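Local coordinates for protein multicopper oxidase type 1 (Nitrosomonas europaea, PDB 3G5W) that probably oxidises substrates at a blue copper site and passes the electrons on to coupled copper centres, in the manner of a laccase, at residues E95-M100 against V123-P128; E176-R181 against P293-E298. All coordinates share one frame; numbering follows the deposited sequence.

Contact 1 (E95-M100 against V123-P128)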
loop_
_atom_site.group_PDB
_atom_site.type_symbol
_atom_site.label_atom_id
_atom_site.label_comp_id
_atom_site.label_asym_id
_atom_site.label_seq_id
_atom_site.Cartn_x
_atom_site.Cartn_y
_atom_site.Cartn_z
ATOM N N GLU A 95 25.378 -11.312 -3.767
ATOM C CA GLU A 95 24.346 -12.344 -3.821
ATOM C C GLU A 95 23.172 -11.989 -2.906
ATOM O O GLU A 95 23.373 -11.435 -1.822
ATOM C CB GLU A 95 24.918 -13.729 -3.470
ATOM C CG GLU A 95 25.665 -13.789 -2.143
ATOM C CD GLU A 95 26.127 -15.188 -1.769
ATOM O OE1 GLU A 95 26.093 -16.096 -2.631
ATOM O OE2 GLU A 95 26.536 -15.383 -0.605
ATOM N N PRO A 96 21.935 -12.306 -3.340
ATOM C CA PRO A 96 21.588 -12.929 -4.623
ATOM C C PRO A 96 21.628 -11.942 -5.787
ATOM O O PRO A 96 21.983 -10.779 -5.597
ATOM C CB PRO A 96 20.158 -13.421 -4.388
ATOM C CG PRO A 96 19.592 -12.446 -3.429
ATOM C CD PRO A 96 20.738 -12.064 -2.511
ATOM N N ALA A 97 21.284 -12.410 -6.985
ATOM C CA ALA A 97 21.196 -11.545 -8.157
ATOM C C ALA A 97 19.927 -10.692 -8.104
ATOM O O ALA A 97 18.968 -11.035 -7.400
ATOM C CB ALA A 97 21.218 -12.383 -9.426
ATOM N N GLY A 98 19.922 -9.586 -8.838
ATOM C CA GLY A 98 18.715 -8.778 -8.979
ATOM C C GLY A 98 18.907 -7.294 -8.758
ATOM O O GLY A 98 20.035 -6.822 -8.615
ATOM N N THR A 99 17.791 -6.566 -8.766
ATOM C CA THR A 99 17.761 -5.135 -8.511
ATOM C C THR A 99 17.839 -4.922 -7.009
ATOM O O THR A 99 16.858 -5.133 -6.272
ATOM C CB THR A 99 16.471 -4.482 -9.036
ATOM O OG1 THR A 99 16.350 -4.720 -10.445
ATOM C CG2 THR A 99 16.486 -2.973 -8.770
ATOM N N MET A 100 19.019 -4.527 -6.558
ATOM C CA MET A 100 19.218 -4.207 -5.152
ATOM C C MET A 100 19.567 -2.722 -5.043
ATOM O O MET A 100 19.629 -2.011 -6.049
ATOM C CB MET A 100 20.305 -5.097 -4.537
ATOM C CG MET A 100 20.227 -6.585 -4.928
ATOM S SD MET A 100 18.639 -7.385 -4.584
ATOM C CE MET A 100 19.056 -9.096 -4.914
ATOM N N VAL A 123 22.963 -6.515 -9.529
ATOM C CA VAL A 123 23.709 -7.761 -9.539
ATOM C C VAL A 123 23.180 -8.631 -10.677
ATOM O O VAL A 123 22.038 -9.104 -10.632
ATOM C CB VAL A 123 23.596 -8.513 -8.186
ATOM C CG1 VAL A 123 24.477 -9.752 -8.183
ATOM C CG2 VAL A 123 23.966 -7.597 -7.026
ATOM N N GLU A 124 24.017 -8.821 -11.693
ATOM C CA GLU A 124 23.664 -9.620 -12.862
ATOM C C GLU A 124 23.689 -11.095 -12.501
ATOM O O GLU A 124 24.632 -11.546 -11.859
ATOM C CB GLU A 124 24.662 -9.369 -13.996
ATOM C CG GLU A 124 24.580 -7.993 -14.626
ATOM C CD GLU A 124 23.334 -7.798 -15.479
ATOM O OE1 GLU A 124 22.882 -8.777 -16.118
ATOM O OE2 GLU A 124 22.802 -6.667 -15.520
ATOM N N PRO A 125 22.649 -11.853 -12.896
ATOM C CA PRO A 125 22.685 -13.297 -12.653
ATOM C C PRO A 125 23.672 -13.986 -13.599
ATOM O O PRO A 125 23.855 -13.536 -14.735
ATOM C CB PRO A 125 21.246 -13.739 -12.940
ATOM C CG PRO A 125 20.725 -12.724 -13.908
ATOM C CD PRO A 125 21.403 -11.428 -13.569
ATOM N N LYS A 126 24.318 -15.051 -13.131
ATOM C CA LYS A 126 25.238 -15.805 -13.990
ATOM C C LYS A 126 24.491 -16.492 -15.133
ATOM O O LYS A 126 25.004 -16.585 -16.255
ATOM C CB LYS A 126 26.051 -16.818 -13.187
ATOM C CG LYS A 126 27.189 -16.196 -12.391
ATOM C CD LYS A 126 28.383 -17.147 -12.299
ATOM C CE LYS A 126 29.092 -17.021 -10.964
ATOM N NZ LYS A 126 28.269 -17.554 -9.828
ATOM N N ASN A 127 23.273 -16.942 -14.834
ATOM C CA ASN A 127 22.368 -17.518 -15.823
ATOM C C ASN A 127 21.005 -16.813 -15.829
ATOM O O ASN A 127 20.090 -17.204 -15.095
ATOM C CB ASN A 127 22.215 -19.020 -15.584
ATOM C CG ASN A 127 23.513 -19.771 -15.804
ATOM O OD1 ASN A 127 24.038 -19.813 -16.920
ATOM N ND2 ASN A 127 24.045 -20.357 -14.739
ATOM N N PRO A 128 20.878 -15.754 -16.645
ATOM C CA PRO A 128 19.624 -15.007 -16.728
ATOM C C PRO A 128 18.487 -15.864 -17.279
ATOM O O PRO A 128 18.722 -16.755 -18.106
ATOM C CB PRO A 128 19.948 -13.865 -17.703
ATOM C CG PRO A 128 21.425 -13.810 -17.789
ATOM C CD PRO A 128 21.910 -15.197 -17.536
#

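Contact 2 (E176-R181 against P293-E298)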
loop_
_atom_site.group_PDB
_atom_site.type_symbol
_atom_site.label_atom_id
_atom_site.label_comp_id
_atom_site.label_asym_id
_atom_site.label_seq_id
_atom_site.Cartn_x
_atom_site.Cartn_y
_atom_site.Cartn_z
ATOM N N GLU A 176 11.595 18.120 -15.311
ATOM C CA GLU A 176 13.051 17.992 -15.440
ATOM C C GLU A 176 13.564 16.542 -15.398
ATOM O O GLU A 176 14.773 16.290 -15.341
ATOM C CB GLU A 176 13.757 18.885 -14.425
ATOM C CG GLU A 176 13.682 20.350 -14.813
ATOM C CD GLU A 176 14.184 21.279 -13.734
ATOM O OE1 GLU A 176 15.232 20.977 -13.120
ATOM O OE2 GLU A 176 13.528 22.316 -13.505
ATOM N N THR A 177 12.629 15.596 -15.446
ATOM C CA THR A 177 12.947 14.200 -15.737
ATOM C C THR A 177 13.280 14.056 -17.225
ATOM O O THR A 177 13.241 15.040 -17.962
ATOM C CB THR A 177 11.763 13.276 -15.364
ATOM O OG1 THR A 177 10.558 13.797 -15.932
ATOM C CG2 THR A 177 11.603 13.207 -13.862
ATOM N N GLN A 178 13.607 12.842 -17.670
ATOM C CA GLN A 178 13.966 12.607 -19.070
ATOM C C GLN A 178 13.038 11.592 -19.729
ATOM O O GLN A 178 12.628 10.628 -19.089
ATOM C CB GLN A 178 15.419 12.113 -19.183
ATOM C CG GLN A 178 16.460 13.130 -18.733
ATOM C CD GLN A 178 16.503 14.359 -19.616
ATOM O OE1 GLN A 178 16.345 14.273 -20.833
ATOM N NE2 GLN A 178 16.725 15.516 -19.003
ATOM N N PRO A 179 12.723 11.793 -21.022
ATOM C CA PRO A 179 11.897 10.794 -21.700
ATOM C C PRO A 179 12.655 9.479 -21.853
ATOM O O PRO A 179 13.888 9.475 -21.946
ATOM C CB PRO A 179 11.638 11.424 -23.069
ATOM C CG PRO A 179 12.815 12.359 -23.292
ATOM C CD PRO A 179 13.112 12.903 -21.921
ATOM N N ILE A 180 11.920 8.377 -21.840
ATOM C CA ILE A 180 12.471 7.062 -22.145
ATOM C C ILE A 180 12.281 6.880 -23.641
ATOM O O ILE A 180 11.158 6.861 -24.113
ATOM C CB ILE A 180 11.753 5.975 -21.311
ATOM C CG1 ILE A 180 12.146 6.136 -19.832
ATOM C CG2 ILE A 180 12.055 4.546 -21.840
ATOM C CD1 ILE A 180 11.251 5.396 -18.833
ATOM N N ARG A 181 13.382 6.808 -24.392
ATOM C CA ARG A 181 13.298 6.803 -25.856
ATOM C C ARG A 181 13.491 5.408 -26.417
ATOM O O ARG A 181 14.488 4.745 -26.126
ATOM C CB ARG A 181 14.300 7.783 -26.482
ATOM C CG ARG A 181 13.979 9.230 -26.188
ATOM C CD ARG A 181 14.942 10.186 -26.850
ATOM N NE ARG A 181 14.407 11.548 -26.829
ATOM C CZ ARG A 181 15.037 12.615 -27.309
ATOM N NH1 ARG A 181 16.246 12.492 -27.848
ATOM N NH2 ARG A 181 14.458 13.809 -27.243
ATOM N N PRO A 293 21.228 11.852 -21.949
ATOM C CA PRO A 293 21.444 10.402 -21.846
ATOM C C PRO A 293 21.944 9.988 -20.462
ATOM O O PRO A 293 22.552 10.799 -19.754
ATOM C CB PRO A 293 22.528 10.127 -22.899
ATOM C CG PRO A 293 22.488 11.310 -23.817
ATOM C CD PRO A 293 22.164 12.463 -22.914
ATOM N N ASP A 294 21.651 8.740 -20.089
ATOM C CA ASP A 294 22.082 8.123 -18.825
ATOM C C ASP A 294 21.370 8.621 -17.551
ATOM O O ASP A 294 21.850 8.371 -16.439
ATOM C CB ASP A 294 23.609 8.223 -18.659
ATOM C CG ASP A 294 24.216 6.979 -18.022
ATOM O OD1 ASP A 294 23.580 5.905 -18.061
ATOM O OD2 ASP A 294 25.345 7.074 -17.499
ATOM N N PHE A 295 20.230 9.299 -17.704
ATOM C CA PHE A 295 19.446 9.763 -16.555
ATOM C C PHE A 295 18.797 8.605 -15.770
ATOM O O PHE A 295 18.415 8.765 -14.600
ATOM C CB PHE A 295 18.387 10.790 -16.984
ATOM C CG PHE A 295 17.520 11.264 -15.846
ATOM C CD1 PHE A 295 16.231 10.746 -15.670
ATOM C CD2 PHE A 295 18.003 12.190 -14.926
ATOM C CE1 PHE A 295 15.432 11.156 -14.608
ATOM C CE2 PHE A 295 17.214 12.607 -13.857
ATOM C CZ PHE A 295 15.923 12.085 -13.694
ATOM N N TYR A 296 18.673 7.447 -16.418
ATOM C CA TYR A 296 18.196 6.230 -15.746
ATOM C C TYR A 296 19.314 5.192 -15.690
ATOM O O TYR A 296 19.063 4.001 -15.503
ATOM C CB TYR A 296 16.939 5.667 -16.442
ATOM C CG TYR A 296 15.829 6.685 -16.554
ATOM C CD1 TYR A 296 15.012 6.971 -15.459
ATOM C CD2 TYR A 296 15.604 7.377 -17.743
ATOM C CE1 TYR A 296 14.003 7.921 -15.540
ATOM C CE2 TYR A 296 14.597 8.333 -17.835
ATOM C CZ TYR A 296 13.801 8.595 -16.726
ATOM O OH TYR A 296 12.807 9.529 -16.791
ATOM N N TYR A 297 20.556 5.663 -15.832
ATOM C CA TYR A 297 21.734 4.797 -15.900
ATOM C C TYR A 297 21.650 3.815 -17.069
ATOM O O TYR A 297 22.327 2.789 -17.065
ATOM C CB TYR A 297 21.946 4.020 -14.588
ATOM C CG TYR A 297 22.699 4.763 -13.507
ATOM C CD1 TYR A 297 23.945 5.348 -13.764
ATOM C CD2 TYR A 297 22.184 4.858 -12.224
ATOM C CE1 TYR A 297 24.650 6.019 -12.759
ATOM C CE2 TYR A 297 22.877 5.529 -11.206
ATOM C CZ TYR A 297 24.108 6.105 -11.486
ATOM O OH TYR A 297 24.795 6.772 -10.494
ATOM N N GLU A 298 20.834 4.138 -18.072
ATOM C CA GLU A 298 20.606 3.222 -19.190
ATOM C C GLU A 298 21.841 3.066 -20.086
ATOM O O GLU A 298 22.011 2.028 -20.729
ATOM C CB GLU A 298 19.361 3.629 -20.001
ATOM C CG GLU A 298 19.561 4.768 -20.993
ATOM C CD GLU A 298 19.453 6.166 -20.376
ATOM O OE1 GLU A 298 19.580 7.141 -21.146
ATOM O OE2 GLU A 298 19.243 6.299 -19.147
#

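Contact 1 (E95-M100 against V123-P128)
G98 N donates to V123 O across 2.8 Å, and V123 N answers by donating to G98 O at 3.1 Å. The two bonds make G98 and V123 an antiparallel hydrogen-bonded pair between neighbouring strands, 98-103 and 118-124, of a cupredoxin-type β-sandwich; the chain joining these strands carries the blue-copper ligands C104, H111 and M117. Glycine suits its place twice over: with phi at 132° a β-carbon would jam against the carbonyl oxygen of A97, and it would be crowded by the CE methyl of M100. Around this pair the packing is apolar. The A97 methyl, small enough for a close approach, lies against P125, CB to CB at 3.8 Å, just where the second strand gives way to loop. V123 sets its CG1 anti to the backbone N (chi1 -175°), which brings that methyl to 3.7 Å from A97 CA. Its other branch, CG2, faces M100 CG at a looser 4.4 Å, and M63 from a nearby loop touches both side chains. Farther back, P96 follows a cis peptide bond, two residues before the strand begins. P96 O ends up beside the valine, 3.7 Å from V123 CG1, a buried carbonyl oxygen with no hydrogen-bond partner in the model.

Contact 2 (E176-R181 against P293-E298)
The phenol of Y296 donates to the backbone carbonyl of Q178, OH to O at 2.6 Å, in the carbonyl plane and on a lone pair. That oxygen also receives a hydrogen bond from T270 OG1, so two hydroxyls grip it. Alongside, Y296 CE2 meets I180 CG1 at 3.8 Å, the side chains crossing at about a right angle. The CG of Q178 packs obliquely against F295, 3.5 Å from its CB; the bend at chi2 (-65°) carries the amide round to V292, whose N donates to OE1. F295 CD1 sits over one face of the Y296 ring, offset toward the rim, while Y296 CE2 lies at the edge of the F295 ring, in its plane. A type I β-turn from D294 to Y297 presents both rings to 176-181, and E298 ties the turn down: OE2 accepts from Y296 N at 3.0 Å and OE1 from D294 N at 2.8 Å. A phenylalanine in place of Y296 would probably leave Q178 O with the T270 hydroxyl alone. Tyrosine suits this buried place because its flat ring packs against I180 and F295 while its hydroxyl helps satisfy a main-chain oxygen, whose acceptor capacity is thus met by two hydroxyls.

Overall arrangement
The two contacts follow one another along the chain without touching, their centres 23 Å apart and their nearest atoms about 10 Å. Contact 1 belongs to the first cupredoxin domain, whereas contact 2 holds a late loop against the second. That loop, 293-298, lies between strand 269-274 and strand 306-308, which pairs in the sheet of contact 1. T99 reaches R191 and D237 of the second domain. Both contacts lie away from the annotated sites; contact 1 comes closer to a bound copper-oxygen group: the M100 side chain is about 8 Å from a copper-oxygen linkage, and its strand runs on to H103, which lines the copper-oxygen-copper pocket. In contact 2, the T177 side chain is about 14 Å from a copper-oxygen-copper linkage.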